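Local coordinates for AP endonuclease, family protein 2 (Mycobacterium smegmatis, PDB 5TNV), which binds magnesium in a xylose isomerase-like TIM barrel and may act as an endonuclease, at residues D67-T72 with E96-S101; E88-L93 with A130-A135; I154-V159 with L227-R232; K254-D259 with S269-L274. One frame throughout, in Å; residues are numbered along the deposited sequence.

Contact 1: residues D67-T72 with E96-S101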
# COMPACT_ATOMS: atom_id res chain seq x y z
N ASP A 67 -18.63 -8.25 -12.13
CA ASP A 67 -19.88 -8.51 -12.81
C ASP A 67 -20.39 -7.30 -13.59
O ASP A 67 -21.16 -7.47 -14.54
CB ASP A 67 -20.96 -8.91 -11.79
CG ASP A 67 -20.69 -10.22 -11.11
OD1 ASP A 67 -20.38 -11.17 -11.76
OD2 ASP A 67 -20.88 -10.30 -9.89
N HIS A 68 -20.02 -6.09 -13.17
CA HIS A 68 -20.53 -4.87 -13.73
C HIS A 68 -19.39 -3.95 -14.16
O HIS A 68 -18.29 -3.95 -13.55
CB HIS A 68 -21.44 -4.12 -12.76
CG HIS A 68 -22.72 -4.82 -12.51
ND1 HIS A 68 -22.90 -5.71 -11.49
CD2 HIS A 68 -23.87 -4.74 -13.24
CE1 HIS A 68 -24.14 -6.17 -11.55
NE2 HIS A 68 -24.76 -5.63 -12.59
N ILE A 69 -19.67 -3.12 -15.17
CA ILE A 69 -18.82 -2.04 -15.62
C ILE A 69 -19.62 -0.76 -15.71
O ILE A 69 -20.87 -0.76 -15.77
CB ILE A 69 -18.15 -2.34 -16.98
CG1 ILE A 69 -19.17 -2.31 -18.11
CG2 ILE A 69 -17.35 -3.61 -16.93
CD1 ILE A 69 -18.60 -2.16 -19.50
N ASP A 70 -18.87 0.33 -15.76
CA ASP A 70 -19.35 1.66 -16.13
C ASP A 70 -18.48 2.05 -17.31
O ASP A 70 -17.29 2.24 -17.16
CB ASP A 70 -19.27 2.63 -14.99
CG ASP A 70 -19.75 4.03 -15.31
OD1 ASP A 70 -19.54 4.51 -16.45
OD2 ASP A 70 -20.36 4.65 -14.38
N PRO A 71 -19.06 2.11 -18.54
CA PRO A 71 -18.21 2.35 -19.72
C PRO A 71 -17.63 3.77 -19.76
O PRO A 71 -16.74 4.00 -20.57
CB PRO A 71 -19.19 2.14 -20.88
CG PRO A 71 -20.51 2.57 -20.31
CD PRO A 71 -20.48 2.02 -18.89
N THR A 72 -18.16 4.66 -18.96
CA THR A 72 -17.86 6.11 -19.07
C THR A 72 -18.25 6.59 -20.45
O THR A 72 -19.02 5.93 -21.16
CB THR A 72 -16.43 6.48 -18.63
OG1 THR A 72 -15.45 6.20 -19.67
CG2 THR A 72 -16.03 5.79 -17.36
N GLU A 96 -18.82 -11.67 -22.68
CA GLU A 96 -17.71 -11.57 -21.73
C GLU A 96 -18.17 -11.55 -20.29
O GLU A 96 -17.35 -11.42 -19.36
CB GLU A 96 -16.84 -10.34 -22.06
CG GLU A 96 -16.18 -10.46 -23.43
CD GLU A 96 -15.28 -11.63 -23.67
OE1 GLU A 96 -14.62 -12.13 -22.74
OE2 GLU A 96 -15.20 -12.05 -24.87
N GLY A 97 -19.45 -11.77 -20.03
CA GLY A 97 -19.96 -11.99 -18.67
C GLY A 97 -20.18 -10.74 -17.86
O GLY A 97 -20.07 -10.80 -16.65
N LEU A 98 -20.46 -9.62 -18.48
CA LEU A 98 -20.57 -8.34 -17.82
C LEU A 98 -21.90 -7.64 -18.15
O LEU A 98 -22.60 -7.98 -19.10
CB LEU A 98 -19.39 -7.44 -18.23
CG LEU A 98 -18.02 -7.99 -17.75
CD1 LEU A 98 -16.88 -7.27 -18.46
CD2 LEU A 98 -17.85 -7.83 -16.24
N ALA A 99 -22.19 -6.64 -17.33
CA ALA A 99 -23.38 -5.80 -17.50
C ALA A 99 -23.02 -4.37 -17.08
O ALA A 99 -22.08 -4.17 -16.31
CB ALA A 99 -24.53 -6.38 -16.69
N ILE A 100 -23.76 -3.40 -17.59
CA ILE A 100 -23.56 -2.00 -17.27
C ILE A 100 -24.56 -1.57 -16.18
O ILE A 100 -25.76 -1.63 -16.40
CB ILE A 100 -23.68 -1.10 -18.48
CG1 ILE A 100 -22.54 -1.40 -19.47
CG2 ILE A 100 -23.71 0.34 -18.10
CD1 ILE A 100 -22.67 -0.75 -20.83
N SER A 101 -24.04 -1.09 -15.04
CA SER A 101 -24.87 -0.60 -13.95
C SER A 101 -24.99 0.91 -13.91
O SER A 101 -25.96 1.44 -13.32
CB SER A 101 -24.37 -1.15 -12.60
OG SER A 101 -22.97 -0.95 -12.47
O HOH W 1 -21.54 -11.77 -14.59

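Contact 2: residues E88-L93 with A130-A135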
# COMPACT_ATOMS: atom_id res chain seq x y z
N GLU A 88 -23.78 -4.76 -31.62
CA GLU A 88 -22.52 -5.46 -31.63
C GLU A 88 -21.88 -5.42 -30.23
O GLU A 88 -21.36 -6.41 -29.71
CB GLU A 88 -21.56 -4.90 -32.65
CG GLU A 88 -21.77 -5.07 -34.08
CD GLU A 88 -20.71 -4.63 -35.05
OE1 GLU A 88 -19.67 -4.36 -34.59
OE2 GLU A 88 -21.02 -4.57 -36.28
N PHE A 89 -21.89 -4.21 -29.65
CA PHE A 89 -21.36 -4.01 -28.31
C PHE A 89 -22.11 -4.81 -27.27
O PHE A 89 -21.51 -5.46 -26.42
CB PHE A 89 -21.43 -2.50 -28.02
CG PHE A 89 -20.94 -2.15 -26.63
CD1 PHE A 89 -19.60 -1.90 -26.37
CD2 PHE A 89 -21.81 -2.08 -25.57
CE1 PHE A 89 -19.18 -1.58 -25.07
CE2 PHE A 89 -21.43 -1.82 -24.27
CZ PHE A 89 -20.07 -1.59 -24.02
N ARG A 90 -23.45 -4.77 -27.34
CA ARG A 90 -24.28 -5.48 -26.38
C ARG A 90 -23.94 -6.97 -26.37
O ARG A 90 -23.89 -7.64 -25.32
CB ARG A 90 -25.76 -5.27 -26.66
CG ARG A 90 -26.69 -5.55 -25.48
CD ARG A 90 -28.12 -5.36 -25.89
NE ARG A 90 -28.52 -4.08 -26.52
CZ ARG A 90 -28.76 -2.97 -25.81
NH1 ARG A 90 -28.58 -2.89 -24.51
NH2 ARG A 90 -29.12 -1.87 -26.40
N THR A 91 -23.71 -7.55 -27.57
CA THR A 91 -23.40 -8.95 -27.71
C THR A 91 -22.06 -9.28 -27.00
O THR A 91 -22.00 -10.23 -26.24
CB THR A 91 -23.32 -9.35 -29.17
OG1 THR A 91 -24.64 -9.17 -29.70
CG2 THR A 91 -22.97 -10.81 -29.34
N VAL A 92 -21.02 -8.47 -27.26
CA VAL A 92 -19.73 -8.83 -26.62
C VAL A 92 -19.76 -8.56 -25.13
O VAL A 92 -19.15 -9.32 -24.38
CB VAL A 92 -18.50 -8.21 -27.29
CG1 VAL A 92 -18.35 -8.72 -28.72
CG2 VAL A 92 -18.50 -6.73 -27.29
N LEU A 93 -20.50 -7.55 -24.67
CA LEU A 93 -20.65 -7.32 -23.24
C LEU A 93 -21.23 -8.57 -22.55
O LEU A 93 -20.66 -9.03 -21.55
CB LEU A 93 -21.56 -6.09 -23.08
CG LEU A 93 -21.85 -5.68 -21.63
CD1 LEU A 93 -20.62 -5.11 -20.96
CD2 LEU A 93 -23.02 -4.69 -21.62
N ALA A 130 -29.40 3.85 -21.18
CA ALA A 130 -29.16 3.19 -19.88
C ALA A 130 -30.14 2.11 -19.56
O ALA A 130 -29.76 1.00 -19.17
CB ALA A 130 -29.06 4.26 -18.82
N PRO A 131 -31.48 2.30 -19.64
CA PRO A 131 -32.37 1.23 -19.24
C PRO A 131 -32.22 -0.04 -20.08
O PRO A 131 -32.49 -1.12 -19.58
CB PRO A 131 -33.79 1.81 -19.46
CG PRO A 131 -33.62 3.28 -19.50
CD PRO A 131 -32.23 3.51 -20.03
N SER A 132 -31.81 0.11 -21.34
CA SER A 132 -31.66 -1.07 -22.17
C SER A 132 -30.58 -2.02 -21.64
O SER A 132 -30.65 -3.20 -21.95
CB SER A 132 -31.36 -0.72 -23.62
OG SER A 132 -29.99 -0.34 -23.83
N PHE A 133 -29.63 -1.52 -20.89
CA PHE A 133 -28.56 -2.30 -20.28
C PHE A 133 -28.88 -2.71 -18.86
O PHE A 133 -28.12 -3.46 -18.25
CB PHE A 133 -27.25 -1.49 -20.30
CG PHE A 133 -26.65 -1.31 -21.68
CD1 PHE A 133 -25.89 -2.33 -22.23
CD2 PHE A 133 -26.84 -0.17 -22.42
CE1 PHE A 133 -25.33 -2.17 -23.46
CE2 PHE A 133 -26.28 -0.02 -23.68
CZ PHE A 133 -25.53 -1.04 -24.20
N GLY A 134 -29.96 -2.20 -18.29
CA GLY A 134 -30.30 -2.38 -16.89
C GLY A 134 -29.58 -1.38 -15.96
O GLY A 134 -29.57 -1.56 -14.73
N ALA A 135 -28.95 -0.36 -16.51
CA ALA A 135 -28.26 0.62 -15.71
C ALA A 135 -29.26 1.56 -15.02
O ALA A 135 -30.33 1.87 -15.57
CB ALA A 135 -27.30 1.45 -16.55

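Contact 3: residues I154-V159 with L227-R232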
# COMPACT_ATOMS: atom_id res chain seq x y z
N ILE A 154 3.18 15.74 -12.39
CA ILE A 154 3.20 14.34 -11.94
C ILE A 154 1.79 13.79 -11.72
O ILE A 154 1.52 12.63 -12.01
CB ILE A 154 4.10 14.26 -10.71
CG1 ILE A 154 5.59 14.39 -11.17
CG2 ILE A 154 3.89 12.97 -9.90
CD1 ILE A 154 6.56 14.65 -10.04
N TRP A 155 0.89 14.65 -11.25
CA TRP A 155 -0.53 14.36 -11.19
C TRP A 155 -1.27 15.63 -11.64
O TRP A 155 -0.89 16.74 -11.23
CB TRP A 155 -1.03 14.01 -9.84
CG TRP A 155 -0.45 12.82 -9.17
CD1 TRP A 155 0.29 12.81 -8.00
CD2 TRP A 155 -0.61 11.45 -9.56
NE1 TRP A 155 0.60 11.51 -7.69
CE2 TRP A 155 0.05 10.66 -8.61
CE3 TRP A 155 -1.27 10.83 -10.62
CZ2 TRP A 155 0.06 9.25 -8.72
CZ3 TRP A 155 -1.26 9.46 -10.73
CH2 TRP A 155 -0.58 8.69 -9.76
N PHE A 156 -2.40 15.46 -12.35
CA PHE A 156 -3.09 16.67 -12.85
C PHE A 156 -3.54 17.57 -11.72
O PHE A 156 -3.68 18.78 -11.93
CB PHE A 156 -4.24 16.28 -13.78
CG PHE A 156 -5.39 15.52 -13.14
CD1 PHE A 156 -6.37 16.18 -12.42
CD2 PHE A 156 -5.50 14.13 -13.30
CE1 PHE A 156 -7.44 15.47 -11.85
CE2 PHE A 156 -6.56 13.43 -12.74
CZ PHE A 156 -7.51 14.13 -12.01
N TRP A 157 -3.88 16.99 -10.57
CA TRP A 157 -4.46 17.76 -9.47
C TRP A 157 -3.42 18.59 -8.74
O TRP A 157 -3.79 19.35 -7.81
CB TRP A 157 -5.21 16.87 -8.49
CG TRP A 157 -4.38 15.79 -7.88
CD1 TRP A 157 -3.48 15.88 -6.86
CD2 TRP A 157 -4.39 14.39 -8.26
NE1 TRP A 157 -2.91 14.68 -6.58
CE2 TRP A 157 -3.46 13.73 -7.44
CE3 TRP A 157 -5.06 13.68 -9.25
CZ2 TRP A 157 -3.22 12.36 -7.54
CZ3 TRP A 157 -4.83 12.33 -9.36
CH2 TRP A 157 -3.91 11.69 -8.51
N LEU A 158 -2.15 18.53 -9.12
CA LEU A 158 -1.13 19.34 -8.47
C LEU A 158 -1.20 20.80 -8.83
O LEU A 158 -0.59 21.61 -8.11
CB LEU A 158 0.27 18.77 -8.75
CG LEU A 158 0.52 17.38 -8.23
CD1 LEU A 158 1.94 16.92 -8.58
CD2 LEU A 158 0.29 17.25 -6.71
N VAL A 159 -1.89 21.16 -9.91
CA VAL A 159 -2.09 22.57 -10.26
C VAL A 159 -3.59 22.71 -10.59
O VAL A 159 -4.24 21.79 -11.07
CB VAL A 159 -1.20 23.12 -11.36
CG1 VAL A 159 0.31 22.99 -11.11
CG2 VAL A 159 -1.58 22.45 -12.65
N LEU A 227 -11.19 15.15 -3.60
CA LEU A 227 -10.81 16.19 -2.65
C LEU A 227 -9.71 15.78 -1.74
O LEU A 227 -8.79 16.59 -1.43
CB LEU A 227 -12.03 16.68 -1.86
CG LEU A 227 -13.22 17.17 -2.70
CD1 LEU A 227 -14.28 17.74 -1.78
CD2 LEU A 227 -12.81 18.15 -3.78
N VAL A 228 -9.72 14.54 -1.19
CA VAL A 228 -8.73 14.08 -0.23
C VAL A 228 -7.32 14.12 -0.81
O VAL A 228 -6.34 14.33 -0.08
CB VAL A 228 -9.13 12.68 0.26
CG1 VAL A 228 -8.02 11.97 1.01
CG2 VAL A 228 -10.42 12.73 1.06
N ARG A 229 -7.17 13.94 -2.13
CA ARG A 229 -5.84 13.93 -2.77
C ARG A 229 -5.24 15.32 -2.83
O ARG A 229 -4.02 15.42 -3.13
CB ARG A 229 -5.98 13.36 -4.17
CG ARG A 229 -6.73 14.27 -5.17
CD ARG A 229 -7.24 13.48 -6.33
NE ARG A 229 -8.03 14.30 -7.25
CZ ARG A 229 -8.65 13.81 -8.31
NH1 ARG A 229 -8.49 12.54 -8.66
NH2 ARG A 229 -9.42 14.62 -9.04
N LEU A 230 -5.99 16.40 -2.64
CA LEU A 230 -5.52 17.72 -2.98
C LEU A 230 -4.56 18.28 -1.93
O LEU A 230 -4.72 18.09 -0.72
CB LEU A 230 -6.70 18.67 -3.12
CG LEU A 230 -7.71 18.29 -4.20
CD1 LEU A 230 -8.93 19.21 -4.14
CD2 LEU A 230 -7.08 18.31 -5.57
N HIS A 231 -3.59 19.07 -2.41
CA HIS A 231 -2.61 19.71 -1.55
C HIS A 231 -3.12 21.05 -1.04
O HIS A 231 -2.55 22.11 -1.31
CB HIS A 231 -1.27 19.82 -2.30
CG HIS A 231 -0.69 18.54 -2.75
ND1 HIS A 231 0.68 18.40 -2.92
CD2 HIS A 231 -1.21 17.34 -3.09
CE1 HIS A 231 0.96 17.19 -3.35
NE2 HIS A 231 -0.18 16.53 -3.46
N ARG A 232 -4.22 20.98 -0.31
CA ARG A 232 -4.91 22.15 0.22
C ARG A 232 -5.60 21.71 1.49
O ARG A 232 -5.87 20.50 1.66
CB ARG A 232 -5.91 22.75 -0.79
CG ARG A 232 -7.13 21.92 -0.97
CD ARG A 232 -8.20 22.53 -1.85
NE ARG A 232 -7.84 22.61 -3.26
CZ ARG A 232 -8.79 22.91 -4.13
NH1 ARG A 232 -10.07 23.19 -3.86
NH2 ARG A 232 -8.44 22.95 -5.40
O HOH W 2 -0.57 14.19 -4.83
O HOH W 3 -3.22 19.92 -5.16

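Contact 4: residues K254-D259 with S269-L274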
# COMPACT_ATOMS: atom_id res chain seq x y z
N LYS A 254 -12.99 5.81 -4.20
CA LYS A 254 -11.53 5.64 -4.31
C LYS A 254 -10.87 6.28 -3.10
O LYS A 254 -11.45 7.10 -2.38
CB LYS A 254 -10.98 6.19 -5.63
CG LYS A 254 -11.15 7.67 -5.85
CD LYS A 254 -10.39 8.15 -7.08
CE LYS A 254 -10.64 9.61 -7.47
NZ LYS A 254 -12.00 9.79 -8.03
N ASN A 255 -9.58 5.93 -2.90
CA ASN A 255 -8.85 6.40 -1.75
C ASN A 255 -7.42 6.84 -2.12
O ASN A 255 -6.87 6.48 -3.17
CB ASN A 255 -8.81 5.34 -0.64
CG ASN A 255 -8.83 5.85 0.79
OD1 ASN A 255 -8.73 7.08 1.02
ND2 ASN A 255 -8.98 4.96 1.73
N TYR A 256 -6.84 7.59 -1.21
CA TYR A 256 -5.49 8.14 -1.30
C TYR A 256 -4.88 8.16 0.08
O TYR A 256 -5.62 8.48 1.04
CB TYR A 256 -5.48 9.60 -1.79
CG TYR A 256 -5.99 9.76 -3.18
CD1 TYR A 256 -7.35 9.83 -3.47
CD2 TYR A 256 -5.11 9.87 -4.26
CE1 TYR A 256 -7.82 9.97 -4.75
CE2 TYR A 256 -5.56 10.02 -5.56
CZ TYR A 256 -6.94 10.07 -5.82
OH TYR A 256 -7.45 10.24 -7.08
N SER A 257 -3.58 7.88 0.25
CA SER A 257 -2.92 8.38 1.45
C SER A 257 -3.02 9.91 1.43
O SER A 257 -3.09 10.52 0.35
CB SER A 257 -1.48 7.94 1.51
OG SER A 257 -0.77 8.42 0.38
N ARG A 258 -2.94 10.51 2.62
CA ARG A 258 -2.94 11.97 2.75
C ARG A 258 -1.97 12.31 3.87
O ARG A 258 -2.04 11.68 4.94
CB ARG A 258 -4.33 12.50 3.06
CG ARG A 258 -4.42 14.01 3.26
CD ARG A 258 -5.86 14.48 3.41
NE ARG A 258 -5.96 15.90 3.70
CZ ARG A 258 -5.79 16.89 2.81
NH1 ARG A 258 -5.58 16.61 1.54
NH2 ARG A 258 -5.83 18.14 3.25
N ASP A 259 -1.08 13.24 3.67
CA ASP A 259 -0.14 13.63 4.69
C ASP A 259 0.16 15.12 4.56
O ASP A 259 -0.04 15.76 3.51
CB ASP A 259 1.18 12.86 4.64
CG ASP A 259 1.89 12.79 6.00
OD1 ASP A 259 1.17 12.78 7.02
OD2 ASP A 259 3.13 12.74 6.02
N SER A 269 0.02 13.13 -1.27
CA SER A 269 -1.03 12.09 -1.39
C SER A 269 -0.59 11.09 -2.45
O SER A 269 0.18 11.43 -3.36
CB SER A 269 -2.39 12.69 -1.74
OG SER A 269 -2.37 13.24 -3.04
N ALA A 270 -1.09 9.88 -2.33
CA ALA A 270 -0.81 8.81 -3.29
C ALA A 270 -2.04 7.95 -3.47
O ALA A 270 -2.67 7.55 -2.48
CB ALA A 270 0.34 7.92 -2.87
N PRO A 271 -2.42 7.60 -4.72
CA PRO A 271 -3.56 6.69 -4.88
C PRO A 271 -3.24 5.35 -4.26
O PRO A 271 -2.17 4.79 -4.48
CB PRO A 271 -3.72 6.60 -6.40
CG PRO A 271 -2.60 7.25 -7.01
CD PRO A 271 -1.82 8.00 -5.99
N LEU A 272 -4.20 4.80 -3.51
CA LEU A 272 -4.04 3.52 -2.86
C LEU A 272 -5.37 2.78 -2.84
O LEU A 272 -6.43 3.43 -2.92
CB LEU A 272 -3.58 3.66 -1.40
CG LEU A 272 -2.13 4.11 -1.18
CD1 LEU A 272 -1.91 4.36 0.30
CD2 LEU A 272 -1.15 3.09 -1.71
N PRO A 273 -5.35 1.45 -2.68
CA PRO A 273 -6.59 0.71 -2.39
C PRO A 273 -7.42 1.36 -1.29
O PRO A 273 -6.90 1.99 -0.36
CB PRO A 273 -6.08 -0.66 -1.96
CG PRO A 273 -4.77 -0.82 -2.72
CD PRO A 273 -4.19 0.56 -2.74
N LEU A 274 -8.74 1.15 -1.38
CA LEU A 274 -9.64 1.60 -0.34
C LEU A 274 -9.14 1.26 1.07
O LEU A 274 -9.21 2.11 1.96
CB LEU A 274 -11.06 1.05 -0.49
CG LEU A 274 -11.80 1.41 -1.79
CD1 LEU A 274 -13.20 0.82 -1.76
CD2 LEU A 274 -11.83 2.90 -2.05
O HOH W 4 -8.71 3.52 -4.48

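Contact 1: residues D67-T72 with E96-S101
The backbones of H68-D70 and A99-I100 run side by side as parallel strands, with H68 level with A99 and I69 level with I100. I69 N donates to A99 O at 2.9 Å, and S101 N reaches I69 O over a longer 3.3 Å. A third bond, from A99 N to D67 O, is bent and weak. I69 and I100 put their side chains on one face of the sheet. Their CG1 atoms meet at 3.7 Å and the two side chains cross obliquely. I69 CG1 lies between its N and carbonyl carbon (chi1 71°), which turns CG2 toward L98, where it meets CD1. The other branch of I100, CG2, lies anti to its backbone N and touches P71 CD at 3.7 Å, the side chains meeting at about a right angle. This is the parallel pairing of a right-handed beta-alpha-beta unit of the TIM barrel, with helix 83-95 as the crossover. L93 and F89 of that helix cover I100, and L58 of helix 51-63 covers I69. H68 and A99 point to the other face. H68 CD2 lies 3.9 Å from A99 CB, and H68 CB comes within 3.5 Å of S101 OG. At the start of the pair a water donates to both G97 O and D67 OD1. The same carboxylate oxygen has a salt bridge with R62. G97, with positive phi, is the C-prime residue of the Schellman motif that ends helix 83-95. At the end of the strand, D70 OD1 accepts from T72 N at 2.9 Å in an Asx turn, while D70 OD2 binds the hydroxyls of S102 and S104.

Contact 2: residues E88-L93 with A130-A135
The ring of F133 carries the guanidinium of R90 over one face, with NH1 3.4 Å above the plane and over the ring centre. R90 CZ lies 4.3 Å from the ring centroid and 19° off the normal, a cation-pi contact. The two planes are not parallel but 33° apart. F133 CE1 meets the edge of the F89 ring, in its plane, at 4.0 Å from F89 CE2. L93 CD2 touches the F133 ring obliquely, 3.8 Å from CD1.

At the edge of the guanidinium sits S132 OG. R90 NH1 and NH2 both donate to S132 OG, at 3.0 and 3.1 Å, from an end-on approach. The hydroxyl lies near the guanidinium plane and also bonds to L129 O. The R90 chain leaves its helix with CG anti to the backbone N and bends at chi3 (-53°), which brings the guanidinium against the face of the F133 ring. R90 NE has a salt bridge with E87, one turn back on the same helix.

Helices 83-95 and 116-133, neighbours on the outside of the barrel, meet here. F89, L93 and F133 also pack on I100 of the strand beneath. The second helix ends at F133 in a Schellman motif with G134 at positive phi. E87, S132 and the F133 face together fix the guanidinium in position and rotation, and the carboxylate of E87 probably stabilises its positive charge.

Contact 3: residues I154-V159 with L227-R232
H231 NE2 and W157 NE1 share a water, 2.7 Å from the histidine nitrogen and 3.0 Å from the indole nitrogen, which donates to it. The water lies in the plane of both rings, at their edges. A second water accepts from H231 N and donates to W157 O, bridging the backbones as well. The other ring nitrogen of H231, ND1, is hydrogen-bonded to D261 OD1 of the second subunit. L158 CD2 sits over one face of the imidazole, 3.6 Å from its centroid, a CH-pi contact.

W157 is packed on both faces. W155 CB covers one, and the R229 chain lies along the other, with R229 CD 3.8 Å from the centroid of the six-membered ring, a second CH-pi contact. R229 is extended from CG to NE, and its guanidinium lies only 7° from the indole plane. It meets F156 differently: NH2 comes 3.5 Å from F156 CE1, with the planes nearly perpendicular at 85°. NH2 has a salt bridge with E196 and NH1 is hydrogen-bonded to Y256 OH, which fixes the rotation of the guanidinium. W157 CB also rests against L230 CD2.

The loop after helix 148-152 is thus folded onto residues 229-231. The R229 side chain, held against W157 and F156, lies about 7 Å from the magnesium ion and from the side chains of its ligands E193 and D223, close to the metal site of the TIM barrel.

Contact 4: residues K254-D259 with S269-L274
Y256 has CG anti to its carbonyl carbon (chi1 -64°), which brings the ring against P271, the two crossing at a slant, with Y256 CE2 4.0 Å from P271 CB. With chi1 at -146°, the amide of N255 is turned so that ND2 reaches L274 O at 2.9 Å, the oxygen lying in the amide plane. The same ND2 bonds to V279 O. The backbones are antiparallel. L272 N donates almost straight to N255 O (176°) but from above the carbonyl plane. S257 N reaches A270 O at 2.9 Å, though the bond is bent. A water spans N255 N and L272 O. S257 CB touches L272 CD1 at 3.8 Å, and L274 CD2 packs on K254 CA. L272 also packs on L272 of both the second and the third subunit.

The two segments form part of a beta hairpin, strands 251-261 and 266-272. K254 NZ has salt bridges with the magnesium ligand D223 and with E300. S269 OG bonds to R229 O. Beside the hairpin strands, helices 281-290 and 306-325 cover L274.

In the fold
From the N terminus, contact 1 closes the loop through helix 83-95 and pairs neighbouring barrel strands. Contact 2 crosses it: 88-93 lies between the two segments of contact 1, and 130-135 comes after both. The two touch, so the outer helices rest on the strand pair. Contact 3 opens only after these close, and joins the loop after helix 148-152 to segment 227-232. Contact 4 follows in series as a short hairpin closure. It touches contact 3, and both reach the second subunit. Contacts 1 and 4 belong to one sheet, with centres about 25 Å apart. Contacts 2 and 3 lie on opposite sides of the chain's centre.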